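Local coordinates for protein ribosomal silencing factor RsfS (Bacillus halodurans, PDB 2O5A) that probably silences ribosomes by binding uL14 of the large subunit, which would keep the two ribosomal subunits from associating and so repress translation, at residues 14-25 with 37-47. Sequence-based numbering, arbitrary orientation.
With MN (manganese (II) ion), chain C.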
loop_
_atom_site.group_PDB
_atom_site.type_symbol
_atom_site.label_atom_id
_atom_site.label_comp_id
_atom_site.label_asym_id
_atom_site.label_seq_id
_atom_site.Cartn_x
_atom_site.Cartn_y
_atom_site.Cartn_z
ATOM N N VAL A 14 0.802 9.948 -18.435
ATOM C CA VAL A 14 -0.330 9.102 -18.089
ATOM C C VAL A 14 -1.611 9.581 -18.781
ATOM O O VAL A 14 -2.499 8.782 -19.080
ATOM C CB VAL A 14 -0.536 9.086 -16.553
ATOM C CG1 VAL A 14 -1.999 8.930 -16.210
ATOM C CG2 VAL A 14 0.262 7.944 -15.941
ATOM N N ASP A 15 -1.692 10.883 -19.038
ATOM C CA ASP A 15 -2.865 11.466 -19.684
ATOM C C ASP A 15 -2.909 11.234 -21.191
ATOM O O ASP A 15 -3.987 11.129 -21.776
ATOM C CB ASP A 15 -2.926 12.971 -19.404
ATOM C CG ASP A 15 -4.094 13.346 -18.514
ATOM O OD1 ASP A 15 -4.215 12.767 -17.415
ATOM O OD2 ASP A 15 -4.890 14.220 -18.916
ATOM N N ASP A 16 -1.739 11.161 -21.819
ATOM C CA ASP A 16 -1.666 10.936 -23.258
ATOM C C ASP A 16 -2.237 9.570 -23.622
ATOM O O ASP A 16 -2.760 9.379 -24.720
ATOM C CB ASP A 16 -0.214 11.029 -23.734
ATOM C CG ASP A 16 0.334 12.439 -23.675
ATOM O OD1 ASP A 16 1.570 12.600 -23.714
ATOM O OD2 ASP A 16 -0.474 13.388 -23.599
ATOM N N LYS A 17 -2.141 8.628 -22.690
ATOM C CA LYS A 17 -2.632 7.271 -22.914
ATOM C C LYS A 17 -4.060 7.040 -22.424
ATOM O O LYS A 17 -4.545 5.908 -22.441
ATOM C CB LYS A 17 -1.698 6.257 -22.250
ATOM C CG LYS A 17 -0.263 6.264 -22.773
ATOM C CD LYS A 17 -0.119 5.603 -24.146
ATOM C CE LYS A 17 -0.637 6.473 -25.282
ATOM N NZ LYS A 17 -0.381 5.851 -26.613
ATOM N N LYS A 18 -4.720 8.103 -21.979
ATOM C CA LYS A 18 -6.105 8.023 -21.509
ATOM C C LYS A 18 -6.314 7.350 -20.153
ATOM O O LYS A 18 -7.376 6.773 -19.912
ATOM C CB LYS A 18 -6.967 7.300 -22.548
ATOM C CG LYS A 18 -6.894 7.880 -23.946
ATOM C CD LYS A 18 -7.467 9.281 -24.005
ATOM C CE LYS A 18 -7.660 9.706 -25.445
ATOM N NZ LYS A 18 -8.212 8.582 -26.251
ATOM N N ALA A 19 -5.323 7.413 -19.270
ATOM C CA ALA A 19 -5.476 6.795 -17.955
ATOM C C ALA A 19 -6.628 7.473 -17.231
ATOM O O ALA A 19 -6.720 8.700 -17.207
ATOM C CB ALA A 19 -4.209 6.940 -17.150
ATOM N N GLU A 20 -7.501 6.670 -16.634
ATOM C CA GLU A 20 -8.659 7.203 -15.930
ATOM C C GLU A 20 -8.494 7.333 -14.417
ATOM O O GLU A 20 -7.688 6.638 -13.798
ATOM C CB GLU A 20 -9.886 6.347 -16.253
ATOM C CG GLU A 20 -10.277 6.379 -17.725
ATOM C CD GLU A 20 -11.312 5.331 -18.080
ATOM O OE1 GLU A 20 -11.995 5.487 -19.115
ATOM O OE2 GLU A 20 -11.436 4.347 -17.328
ATOM N N GLN A 21 -9.274 8.243 -13.841
ATOM C CA GLN A 21 -9.271 8.520 -12.408
ATOM C C GLN A 21 -7.887 8.845 -11.854
ATOM O O GLN A 21 -7.464 8.286 -10.842
ATOM C CB GLN A 21 -9.869 7.341 -11.637
ATOM C CG GLN A 21 -11.236 6.907 -12.138
ATOM C CD GLN A 21 -12.040 6.186 -11.076
ATOM O OE1 GLN A 21 -11.494 5.431 -10.272
ATOM N NE2 GLN A 21 -13.348 6.406 -11.074
ATOM N N VAL A 22 -7.190 9.759 -12.522
ATOM C CA VAL A 22 -5.859 10.167 -12.093
ATOM C C VAL A 22 -5.931 10.918 -10.768
ATOM O O VAL A 22 -6.654 11.908 -10.640
ATOM C CB VAL A 22 -5.189 11.081 -13.141
ATOM C CG1 VAL A 22 -3.920 11.695 -12.567
ATOM C CG2 VAL A 22 -4.865 10.283 -14.389
ATOM N N VAL A 23 -5.177 10.436 -9.785
ATOM C CA VAL A 23 -5.141 11.056 -8.468
ATOM C C VAL A 23 -3.714 11.135 -7.945
ATOM O O VAL A 23 -2.965 10.158 -7.995
ATOM C CB VAL A 23 -5.997 10.267 -7.448
ATOM C CG1 VAL A 23 -5.769 10.805 -6.043
ATOM C CG2 VAL A 23 -7.466 10.378 -7.812
ATOM N N ALA A 24 -3.344 12.309 -7.448
ATOM C CA ALA A 24 -2.015 12.517 -6.894
ATOM C C ALA A 24 -2.136 12.539 -5.379
ATOM O O ALA A 24 -3.128 13.020 -4.833
ATOM C CB ALA A 24 -1.437 13.832 -7.395
ATOM N N LEU A 25 -1.127 12.008 -4.701
ATOM C CA LEU A 25 -1.134 11.973 -3.249
ATOM C C LEU A 25 0.122 12.623 -2.691
ATOM O O LEU A 25 1.240 12.230 -3.023
ATOM C CB LEU A 25 -1.237 10.526 -2.759
ATOM C CG LEU A 25 -2.509 9.780 -3.168
ATOM C CD1 LEU A 25 -2.480 8.369 -2.607
ATOM C CD2 LEU A 25 -3.733 10.532 -2.661
ATOM N N PHE A 37 2.654 10.596 -4.970
ATOM C CA PHE A 37 2.272 9.261 -5.417
ATOM C C PHE A 37 1.143 9.496 -6.410
ATOM O O PHE A 37 0.088 10.013 -6.042
ATOM C CB PHE A 37 1.761 8.422 -4.242
ATOM C CG PHE A 37 2.831 7.626 -3.528
ATOM C CD1 PHE A 37 4.188 7.899 -3.709
ATOM C CD2 PHE A 37 2.467 6.601 -2.662
ATOM C CE1 PHE A 37 5.162 7.161 -3.025
ATOM C CE2 PHE A 37 3.429 5.861 -1.978
ATOM C CZ PHE A 37 4.778 6.138 -2.161
ATOM N N LEU A 38 1.363 9.133 -7.671
ATOM C CA LEU A 38 0.347 9.336 -8.701
ATOM C C LEU A 38 -0.403 8.040 -9.003
ATOM O O LEU A 38 0.206 7.035 -9.375
ATOM C CB LEU A 38 1.002 9.870 -9.979
ATOM C CG LEU A 38 0.094 10.281 -11.146
ATOM C CD1 LEU A 38 -0.781 11.460 -10.740
ATOM C CD2 LEU A 38 0.953 10.649 -12.347
ATOM N N ILE A 39 -1.726 8.077 -8.844
ATOM C CA ILE A 39 -2.576 6.918 -9.085
ATOM C C ILE A 39 -3.544 7.079 -10.248
ATOM O O ILE A 39 -4.067 8.165 -10.513
ATOM C CB ILE A 39 -3.361 6.559 -7.823
ATOM C CG1 ILE A 39 -2.406 6.691 -6.635
ATOM C CG2 ILE A 39 -3.987 5.169 -7.963
ATOM C CD1 ILE A 39 -2.966 6.400 -5.310
ATOM N N CYS A 40 -3.763 5.972 -10.940
ATOM C CA CYS A 40 -4.655 5.927 -12.081
ATOM C C CYS A 40 -4.854 4.473 -12.453
ATOM O O CYS A 40 -4.268 3.579 -11.837
ATOM C CB CYS A 40 -4.049 6.693 -13.253
ATOM S SG CYS A 40 -2.488 6.009 -13.850
ATOM N N HIS A 41 -5.680 4.230 -13.462
ATOM C CA HIS A 41 -5.933 2.864 -13.872
ATOM C C HIS A 41 -6.267 2.734 -15.348
ATOM O O HIS A 41 -6.629 3.708 -16.011
ATOM C CB HIS A 41 -7.071 2.273 -13.037
ATOM C CG HIS A 41 -8.432 2.737 -13.449
ATOM N ND1 HIS A 41 -8.950 2.506 -14.706
ATOM C CD2 HIS A 41 -9.385 3.422 -12.771
ATOM C CE1 HIS A 41 -10.161 3.023 -14.780
ATOM N NE2 HIS A 41 -10.450 3.584 -13.624
ATOM N N GLY A 42 -6.132 1.511 -15.848
ATOM C CA GLY A 42 -6.441 1.220 -17.235
ATOM C C GLY A 42 -7.628 0.280 -17.234
ATOM O O GLY A 42 -7.915 -0.348 -16.215
ATOM N N ASN A 43 -8.321 0.173 -18.362
ATOM C CA ASN A 43 -9.490 -0.694 -18.445
ATOM C C ASN A 43 -9.163 -2.089 -18.969
ATOM O O ASN A 43 -10.040 -2.947 -19.059
ATOM C CB ASN A 43 -10.558 -0.044 -19.322
ATOM C CG ASN A 43 -10.967 1.325 -18.813
ATOM O OD1 ASN A 43 -11.201 1.509 -17.621
ATOM N ND2 ASN A 43 -11.051 2.292 -19.719
ATOM N N SER A 44 -7.900 -2.306 -19.314
ATOM C CA SER A 44 -7.449 -3.599 -19.817
ATOM C C SER A 44 -5.955 -3.690 -19.554
ATOM O O SER A 44 -5.300 -2.676 -19.321
ATOM C CB SER A 44 -7.713 -3.721 -21.318
ATOM O OG SER A 44 -6.837 -2.893 -22.064
ATOM N N GLU A 45 -5.412 -4.901 -19.592
ATOM C CA GLU A 45 -3.990 -5.081 -19.347
ATOM C C GLU A 45 -3.157 -4.423 -20.438
ATOM O O GLU A 45 -2.008 -4.044 -20.206
ATOM C CB GLU A 45 -3.665 -6.570 -19.227
ATOM C CG GLU A 45 -4.113 -7.142 -17.890
ATOM C CD GLU A 45 -3.892 -8.630 -17.763
ATOM O OE1 GLU A 45 -4.379 -9.204 -16.769
ATOM O OE2 GLU A 45 -3.237 -9.222 -18.647
ATOM N N LYS A 46 -3.741 -4.272 -21.624
ATOM C CA LYS A 46 -3.040 -3.629 -22.733
ATOM C C LYS A 46 -2.987 -2.125 -22.497
ATOM O O LYS A 46 -1.998 -1.471 -22.825
ATOM C CB LYS A 46 -3.752 -3.898 -24.061
ATOM C CG LYS A 46 -3.128 -3.152 -25.238
ATOM C CD LYS A 46 -4.007 -3.209 -26.473
ATOM C CE LYS A 46 -3.381 -2.446 -27.628
ATOM N NZ LYS A 46 -4.257 -2.444 -28.831
ATOM N N GLN A 47 -4.060 -1.577 -21.933
ATOM C CA GLN A 47 -4.112 -0.144 -21.669
ATOM C C GLN A 47 -3.215 0.208 -20.491
ATOM O O GLN A 47 -2.603 1.270 -20.468
ATOM C CB GLN A 47 -5.541 0.305 -21.358
ATOM C CG GLN A 47 -5.767 1.793 -21.598
ATOM C CD GLN A 47 -6.876 2.368 -20.742
ATOM O OE1 GLN A 47 -7.753 1.646 -20.272
ATOM N NE2 GLN A 47 -6.849 3.680 -20.546
HETATM MN MN MN C . -3.676 -11.079 -16.817
#
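With CG of His41 lodged between its backbone N and carbonyl carbon (chi1 77°), the imidazole turns back over the partner strand, and Glu20 O lies over one ring face. Glu20 CG stands anti to its carbonyl carbon (chi1 -63°) and the chain then runs extended, bringing the carboxylate beside this ring, the two planes nearly perpendicular at 89°. Glu20 CB meets His41 CE1 at 3.6 Å, and Gln21 CG approaches His41 NE2 obliquely. A leucine in place of His41 removes the flat ring, so the carboxylate of Glu20 would probably lose its neighbour at CE1 and the chain of Gln21 the ring it lies against, leaving both freer to turn. Asn43 ND2 gives two weak hydrogen bonds to the same carboxylate, the straighter to Glu20 OE1.

The backbones pair antiparallel, as reciprocal bonds indicate: Glu20 N to His41 O (3.1 Å) and His41 N to Glu20 O, then Val23 with Ile39 and Leu25 with Phe37. Between the first two pairs the register slips by one residue, a beta bulge at the corner near Gln21. On the face of Leu25 and Ile39 their CD1 atoms meet at 3.4 Å; Leu38 CD1, on the face it shares with Ala24, reaches Val22 CG1 at 3.6 Å. Cys40 SG touches both Val14 CG1 and Ala19 CB at 3.8 Å, joining the sheet to the end of helix 4-16, which a Schellman motif closes at Lys18.

The hairpin forms one border of this chain's mixed sheet: strand 22-26 is outermost, strand 36-42 also pairs with the parallel strand 85-91, and Val14 and Ala19 pack on Ile51 of helix 45-61.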